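Local atomic coordinates of alpha-glucosidase YIHQ (Escherichia coli, PDB entry 5AEG), a protein that hydrolyses sulfoquinovosyl diacylglycerides and simple sulfoquinovosides such as sulfoquinovosyl glycerol, releasing sulfoquinovose for sulfoglycolysis. Residues L30-G44 with L107-L121. Numbering follows the deposited sequence.
Sequences LTHSKDNPCLWIGSG and LQNDNLNHNRIWLRL
W40 and W118 form a hydrogen-bonded antiparallel pair: W40 N gives a nearly straight bond to W118 O (2.9 Å), and W118 N returns one to W40 O. R120 N to C38 O continues this ladder, and at the other end G42 bonds R116 both ways, less straight. There N115 and R116 both face G42, a classic beta bulge. The N115 amide grips G44 at two points: OD1 takes G44 N on a lone pair (2.9 Å) and ND2 gives to G44 O (3.1 Å).

On the sheet face that carries W40, W118 and R116, a ring and two guanidinium groups do the packing. W40 CH2 sits over the centre of the R120 guanidinium, which E214 holds by a salt bridge, 3.5 Å from R120 CZ, with the planes 42° apart. R116 bends at chi2 (-77°) and lays its guanidinium over G44. Were R116 an alanine, D59 would probably lose its salt-bridge mate and G44 the guanidinium that lies over it.

On the face of L39, I41 and I117 the contacts are mostly apolar. L39 CD1 reaches I117 CG2 and L107 CD1, both at 4.0 Å. I41 CG2 presses on N109 OD1 (3.3 Å), a buried oxygen without a polar partner.

Strands 39-49 and 116-122 are antiparallel neighbours whose L39 and I41 face strand 103-109, consistent with the beta-sandwich of the N-terminal galactose mutarotase-like domain of GH31.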
loop_
_atom_site.group_PDB
_atom_site.type_symbol
_atom_site.label_atom_id
_atom_site.label_comp_id
_atom_site.label_asym_id
_atom_site.label_seq_id
_atom_site.Cartn_x
_atom_site.Cartn_y
_atom_site.Cartn_z
ATOM N N LEU A 30 4.768 10.943 -27.122
ATOM C CA LEU A 30 3.658 11.808 -27.591
ATOM C C LEU A 30 3.576 11.839 -29.107
ATOM O O LEU A 30 4.632 11.870 -29.782
ATOM C CB LEU A 30 3.883 13.245 -27.142
ATOM C CG LEU A 30 4.116 13.569 -25.693
ATOM C CD1 LEU A 30 4.506 15.030 -25.492
ATOM C CD2 LEU A 30 2.837 13.287 -24.897
ATOM N N THR A 31 2.367 11.750 -29.648
ATOM C CA THR A 31 2.089 12.075 -31.047
ATOM C C THR A 31 0.863 12.958 -31.044
ATOM O O THR A 31 -0.033 12.753 -30.252
ATOM C CB THR A 31 1.653 10.902 -31.869
ATOM O OG1 THR A 31 0.509 10.353 -31.233
ATOM C CG2 THR A 31 2.685 9.895 -31.863
ATOM N N HIS A 32 0.849 13.938 -31.930
ATOM C CA HIS A 32 -0.183 14.987 -31.983
ATOM C C HIS A 32 -0.365 15.399 -33.426
ATOM O O HIS A 32 0.617 15.713 -34.091
ATOM C CB HIS A 32 0.280 16.237 -31.248
ATOM C CG HIS A 32 -0.661 17.393 -31.372
ATOM N ND1 HIS A 32 -1.746 17.564 -30.534
ATOM C CD2 HIS A 32 -0.680 18.455 -32.213
ATOM C CE1 HIS A 32 -2.408 18.661 -30.863
ATOM N NE2 HIS A 32 -1.777 19.228 -31.871
ATOM N N SER A 33 -1.583 15.439 -33.898
ATOM C CA SER A 33 -1.888 16.237 -35.079
ATOM C C SER A 33 -3.202 16.928 -34.835
ATOM O O SER A 33 -3.894 16.660 -33.798
ATOM C CB SER A 33 -2.027 15.326 -36.284
ATOM O OG SER A 33 -3.119 14.442 -36.070
ATOM N N LYS A 34 -3.561 17.802 -35.778
ATOM C CA LYS A 34 -4.859 18.497 -35.755
ATOM C C LYS A 34 -5.946 17.496 -35.691
ATOM O O LYS A 34 -6.859 17.646 -34.922
ATOM C CB LYS A 34 -5.081 19.403 -36.984
ATOM C CG LYS A 34 -5.011 20.897 -36.690
ATOM C CD LYS A 34 -6.135 21.667 -37.412
ATOM C CE LYS A 34 -5.895 23.180 -37.460
ATOM N NZ LYS A 34 -6.952 24.052 -36.849
ATOM N N ASP A 35 -5.796 16.395 -36.408
ATOM C CA ASP A 35 -6.810 15.292 -36.436
ATOM C C ASP A 35 -6.774 14.330 -35.274
ATOM O O ASP A 35 -7.806 13.717 -34.987
ATOM C CB ASP A 35 -6.612 14.415 -37.678
ATOM C CG ASP A 35 -6.491 15.236 -38.937
ATOM O OD1 ASP A 35 -7.562 15.608 -39.474
ATOM O OD2 ASP A 35 -5.332 15.555 -39.331
ATOM N N ASN A 36 -5.597 14.160 -34.660
ATOM C CA ASN A 36 -5.425 13.277 -33.478
ATOM C C ASN A 36 -4.656 13.969 -32.390
ATOM O O ASN A 36 -3.467 13.786 -32.227
ATOM C CB ASN A 36 -4.865 11.914 -33.906
ATOM C CG ASN A 36 -5.971 11.035 -34.544
ATOM O OD1 ASN A 36 -7.103 10.971 -34.051
ATOM N ND2 ASN A 36 -5.665 10.411 -35.664
ATOM N N PRO A 37 -5.319 14.900 -31.690
ATOM C CA PRO A 37 -4.614 15.667 -30.674
ATOM C C PRO A 37 -4.214 14.776 -29.466
ATOM O O PRO A 37 -4.803 13.694 -29.245
ATOM C CB PRO A 37 -5.664 16.736 -30.238
ATOM C CG PRO A 37 -6.963 16.185 -30.645
ATOM C CD PRO A 37 -6.740 15.236 -31.771
ATOM N N CYS A 38 -3.265 15.260 -28.707
ATOM C CA CYS A 38 -2.787 14.612 -27.546
ATOM C C CYS A 38 -3.308 15.320 -26.327
ATOM O O CYS A 38 -3.190 14.765 -25.206
ATOM C CB CYS A 38 -1.276 14.610 -27.519
ATOM S SG CYS A 38 -0.365 16.114 -27.158
ATOM N N LEU A 39 -3.928 16.507 -26.505
ATOM C CA LEU A 39 -4.302 17.317 -25.316
ATOM C C LEU A 39 -5.646 17.947 -25.391
ATOM O O LEU A 39 -6.034 18.474 -26.441
ATOM C CB LEU A 39 -3.240 18.318 -24.998
ATOM C CG LEU A 39 -3.424 19.344 -23.910
ATOM C CD1 LEU A 39 -3.403 18.716 -22.499
ATOM C CD2 LEU A 39 -2.350 20.383 -23.949
ATOM N N TRP A 40 -6.439 17.747 -24.304
ATOM C CA TRP A 40 -7.698 18.419 -24.094
ATOM C C TRP A 40 -7.629 19.131 -22.740
ATOM O O TRP A 40 -7.002 18.652 -21.788
ATOM C CB TRP A 40 -8.913 17.441 -24.059
ATOM C CG TRP A 40 -9.295 16.685 -25.260
ATOM C CD1 TRP A 40 -10.422 16.827 -25.941
ATOM C CD2 TRP A 40 -8.566 15.619 -25.895
ATOM N NE1 TRP A 40 -10.503 15.920 -26.960
ATOM C CE2 TRP A 40 -9.342 15.189 -26.990
ATOM C CE3 TRP A 40 -7.329 15.020 -25.661
ATOM C CZ2 TRP A 40 -8.942 14.164 -27.854
ATOM C CZ3 TRP A 40 -6.905 14.000 -26.496
ATOM C CH2 TRP A 40 -7.729 13.547 -27.566
ATOM N N ILE A 41 -8.225 20.326 -22.649
ATOM C CA ILE A 41 -8.397 21.014 -21.399
ATOM C C ILE A 41 -9.868 21.448 -21.231
ATOM O O ILE A 41 -10.644 21.488 -22.161
ATOM C CB ILE A 41 -7.430 22.186 -21.205
ATOM C CG1 ILE A 41 -7.742 23.388 -22.141
ATOM C CG2 ILE A 41 -6.023 21.731 -21.537
ATOM C CD1 ILE A 41 -6.961 24.661 -21.762
ATOM N N GLY A 42 -10.209 21.835 -20.028
ATOM C CA GLY A 42 -11.564 22.258 -19.782
ATOM C C GLY A 42 -11.786 22.535 -18.325
ATOM O O GLY A 42 -10.895 22.922 -17.611
ATOM N N SER A 43 -12.993 22.277 -17.870
ATOM C CA SER A 43 -13.302 22.557 -16.509
ATOM C C SER A 43 -14.440 21.684 -15.984
ATOM O O SER A 43 -15.259 21.139 -16.715
ATOM C CB SER A 43 -13.696 24.029 -16.267
ATOM O OG SER A 43 -14.942 24.267 -16.937
ATOM N N GLY A 44 -14.429 21.546 -14.664
ATOM C CA GLY A 44 -15.488 20.753 -14.018
ATOM C C GLY A 44 -15.646 21.160 -12.591
ATOM O O GLY A 44 -14.795 21.882 -12.031
ATOM N N LEU A 107 3.039 20.997 -17.843
ATOM C CA LEU A 107 1.867 21.497 -18.532
ATOM C C LEU A 107 1.257 22.590 -17.691
ATOM O O LEU A 107 1.048 22.408 -16.489
ATOM C CB LEU A 107 0.878 20.378 -18.660
ATOM C CG LEU A 107 0.315 20.052 -19.979
ATOM C CD1 LEU A 107 -0.462 18.730 -19.830
ATOM C CD2 LEU A 107 -0.542 21.216 -20.432
ATOM N N GLN A 108 0.925 23.732 -18.307
ATOM C CA GLN A 108 0.204 24.776 -17.600
ATOM C C GLN A 108 -0.929 25.365 -18.463
ATOM O O GLN A 108 -0.666 25.860 -19.541
ATOM C CB GLN A 108 1.210 25.832 -17.111
ATOM C CG GLN A 108 0.619 27.062 -16.400
ATOM C CD GLN A 108 -0.154 26.710 -15.110
ATOM O OE1 GLN A 108 0.434 26.336 -14.091
ATOM N NE2 GLN A 108 -1.497 26.783 -15.164
ATOM N N ASN A 109 -2.183 25.269 -18.007
ATOM C CA ASN A 109 -3.314 25.752 -18.752
ATOM C C ASN A 109 -3.274 27.309 -18.651
ATOM O O ASN A 109 -2.735 27.852 -17.673
ATOM C CB ASN A 109 -4.633 25.234 -18.226
ATOM C CG ASN A 109 -4.850 23.770 -18.545
ATOM O OD1 ASN A 109 -4.067 23.168 -19.265
ATOM N ND2 ASN A 109 -5.944 23.188 -18.005
ATOM N N ASP A 110 -3.842 27.949 -19.659
ATOM C CA ASP A 110 -3.951 29.434 -19.742
ATOM C C ASP A 110 -4.406 30.090 -18.496
ATOM O O ASP A 110 -3.844 31.025 -18.029
ATOM C CB ASP A 110 -4.889 29.842 -20.921
ATOM C CG ASP A 110 -6.305 29.113 -20.933
ATOM O OD1 ASP A 110 -6.620 28.244 -20.007
ATOM O OD2 ASP A 110 -7.128 29.319 -21.922
ATOM N N ASN A 111 -5.455 29.592 -17.893
ATOM C CA ASN A 111 -5.808 30.104 -16.563
ATOM C C ASN A 111 -6.342 29.016 -15.633
ATOM O O ASN A 111 -6.823 27.915 -16.119
ATOM C CB ASN A 111 -6.811 31.234 -16.739
ATOM C CG ASN A 111 -8.109 30.767 -17.350
ATOM O OD1 ASN A 111 -8.938 30.126 -16.695
ATOM N ND2 ASN A 111 -8.299 31.068 -18.598
ATOM N N LEU A 112 -6.346 29.394 -14.349
ATOM C CA LEU A 112 -6.785 28.562 -13.230
ATOM C C LEU A 112 -8.189 28.050 -13.407
ATOM O O LEU A 112 -8.483 26.999 -12.875
ATOM C CB LEU A 112 -6.724 29.300 -11.860
ATOM C CG LEU A 112 -5.408 29.437 -11.082
ATOM C CD1 LEU A 112 -5.695 30.107 -9.731
ATOM C CD2 LEU A 112 -4.689 28.107 -10.866
ATOM N N ASN A 113 -9.048 28.721 -14.195
ATOM C CA ASN A 113 -10.421 28.245 -14.332
ATOM C C ASN A 113 -10.535 27.001 -15.152
ATOM O O ASN A 113 -11.511 26.287 -15.057
ATOM C CB ASN A 113 -11.351 29.320 -14.894
ATOM C CG ASN A 113 -11.458 30.489 -13.948
ATOM O OD1 ASN A 113 -11.801 30.293 -12.805
ATOM N ND2 ASN A 113 -11.017 31.644 -14.367
ATOM N N HIS A 114 -9.517 26.743 -15.954
ATOM C CA HIS A 114 -9.527 25.518 -16.740
ATOM C C HIS A 114 -8.854 24.476 -15.850
ATOM O O HIS A 114 -7.651 24.253 -15.930
ATOM C CB HIS A 114 -8.818 25.676 -18.070
ATOM C CG HIS A 114 -9.652 26.387 -19.083
ATOM N ND1 HIS A 114 -9.134 27.322 -19.945
ATOM C CD2 HIS A 114 -10.976 26.329 -19.345
ATOM C CE1 HIS A 114 -10.098 27.794 -20.717
ATOM N NE2 HIS A 114 -11.217 27.181 -20.399
ATOM N N ASN A 115 -9.662 23.881 -14.969
ATOM C CA ASN A 115 -9.160 22.897 -13.976
ATOM C C ASN A 115 -9.306 21.412 -14.347
ATOM O O ASN A 115 -9.444 20.543 -13.458
ATOM C CB ASN A 115 -9.834 23.179 -12.651
ATOM C CG ASN A 115 -11.312 22.853 -12.651
ATOM O OD1 ASN A 115 -11.986 22.693 -13.695
ATOM N ND2 ASN A 115 -11.822 22.652 -11.454
ATOM N N ARG A 116 -9.319 21.131 -15.636
ATOM C CA ARG A 116 -9.318 19.782 -16.203
ATOM C C ARG A 116 -8.244 19.669 -17.308
ATOM O O ARG A 116 -8.056 20.622 -18.112
ATOM C CB ARG A 116 -10.653 19.380 -16.794
ATOM C CG ARG A 116 -11.819 19.388 -15.795
ATOM C CD ARG A 116 -11.768 18.158 -14.884
ATOM N NE ARG A 116 -12.787 18.144 -13.812
ATOM C CZ ARG A 116 -12.674 18.699 -12.593
ATOM N NH1 ARG A 116 -11.634 19.391 -12.204
ATOM N NH2 ARG A 116 -13.693 18.593 -11.764
ATOM N N ILE A 117 -7.498 18.567 -17.279
ATOM C CA ILE A 117 -6.546 18.270 -18.304
ATOM C C ILE A 117 -6.799 16.793 -18.677
ATOM O O ILE A 117 -7.010 15.912 -17.796
ATOM C CB ILE A 117 -5.069 18.467 -17.843
ATOM C CG1 ILE A 117 -4.652 19.909 -17.644
ATOM C CG2 ILE A 117 -4.120 17.639 -18.756
ATOM C CD1 ILE A 117 -3.466 20.085 -16.652
ATOM N N TRP A 118 -6.755 16.491 -19.965
ATOM C CA TRP A 118 -6.648 15.103 -20.455
ATOM C C TRP A 118 -5.463 15.027 -21.380
ATOM O O TRP A 118 -5.413 15.784 -22.375
ATOM C CB TRP A 118 -7.871 14.661 -21.212
ATOM C CG TRP A 118 -9.181 14.688 -20.514
ATOM C CD1 TRP A 118 -9.894 13.560 -20.060
ATOM C CD2 TRP A 118 -9.999 15.832 -20.173
ATOM N NE1 TRP A 118 -11.054 13.963 -19.468
ATOM C CE2 TRP A 118 -11.172 15.332 -19.533
ATOM C CE3 TRP A 118 -9.887 17.200 -20.377
ATOM C CZ2 TRP A 118 -12.205 16.151 -19.125
ATOM C CZ3 TRP A 118 -10.887 18.009 -19.945
ATOM C CH2 TRP A 118 -12.055 17.485 -19.326
ATOM N N LEU A 119 -4.479 14.160 -21.080
ATOM C CA LEU A 119 -3.306 14.015 -21.887
ATOM C C LEU A 119 -3.162 12.593 -22.311
ATOM O O LEU A 119 -3.224 11.710 -21.451
ATOM C CB LEU A 119 -2.103 14.444 -21.073
ATOM C CG LEU A 119 -0.720 14.231 -21.719
ATOM C CD1 LEU A 119 -0.447 15.248 -22.849
ATOM C CD2 LEU A 119 0.375 14.378 -20.671
ATOM N N ARG A 120 -2.988 12.359 -23.621
ATOM C CA ARG A 120 -2.708 11.032 -24.167
ATOM C C ARG A 120 -1.219 10.808 -24.420
ATOM O O ARG A 120 -0.483 11.605 -25.068
ATOM C CB ARG A 120 -3.555 10.667 -25.411
ATOM C CG ARG A 120 -5.035 10.855 -25.255
ATOM C CD ARG A 120 -5.823 10.433 -26.453
ATOM N NE ARG A 120 -7.227 10.399 -26.118
ATOM C CZ ARG A 120 -8.166 10.075 -27.005
ATOM N NH1 ARG A 120 -7.847 9.810 -28.249
ATOM N NH2 ARG A 120 -9.423 10.035 -26.659
ATOM N N LEU A 121 -0.765 9.683 -23.900
ATOM C CA LEU A 121 0.508 9.140 -24.149
ATOM C C LEU A 121 0.427 8.021 -25.170
ATOM O O LEU A 121 -0.454 7.176 -25.152
ATOM C CB LEU A 121 1.171 8.603 -22.856
ATOM C CG LEU A 121 1.235 9.561 -21.670
ATOM C CD1 LEU A 121 1.915 8.840 -20.511
ATOM C CD2 LEU A 121 1.998 10.810 -22.000
HETATM O O HOH W 1 0.236 11.172 -27.581
#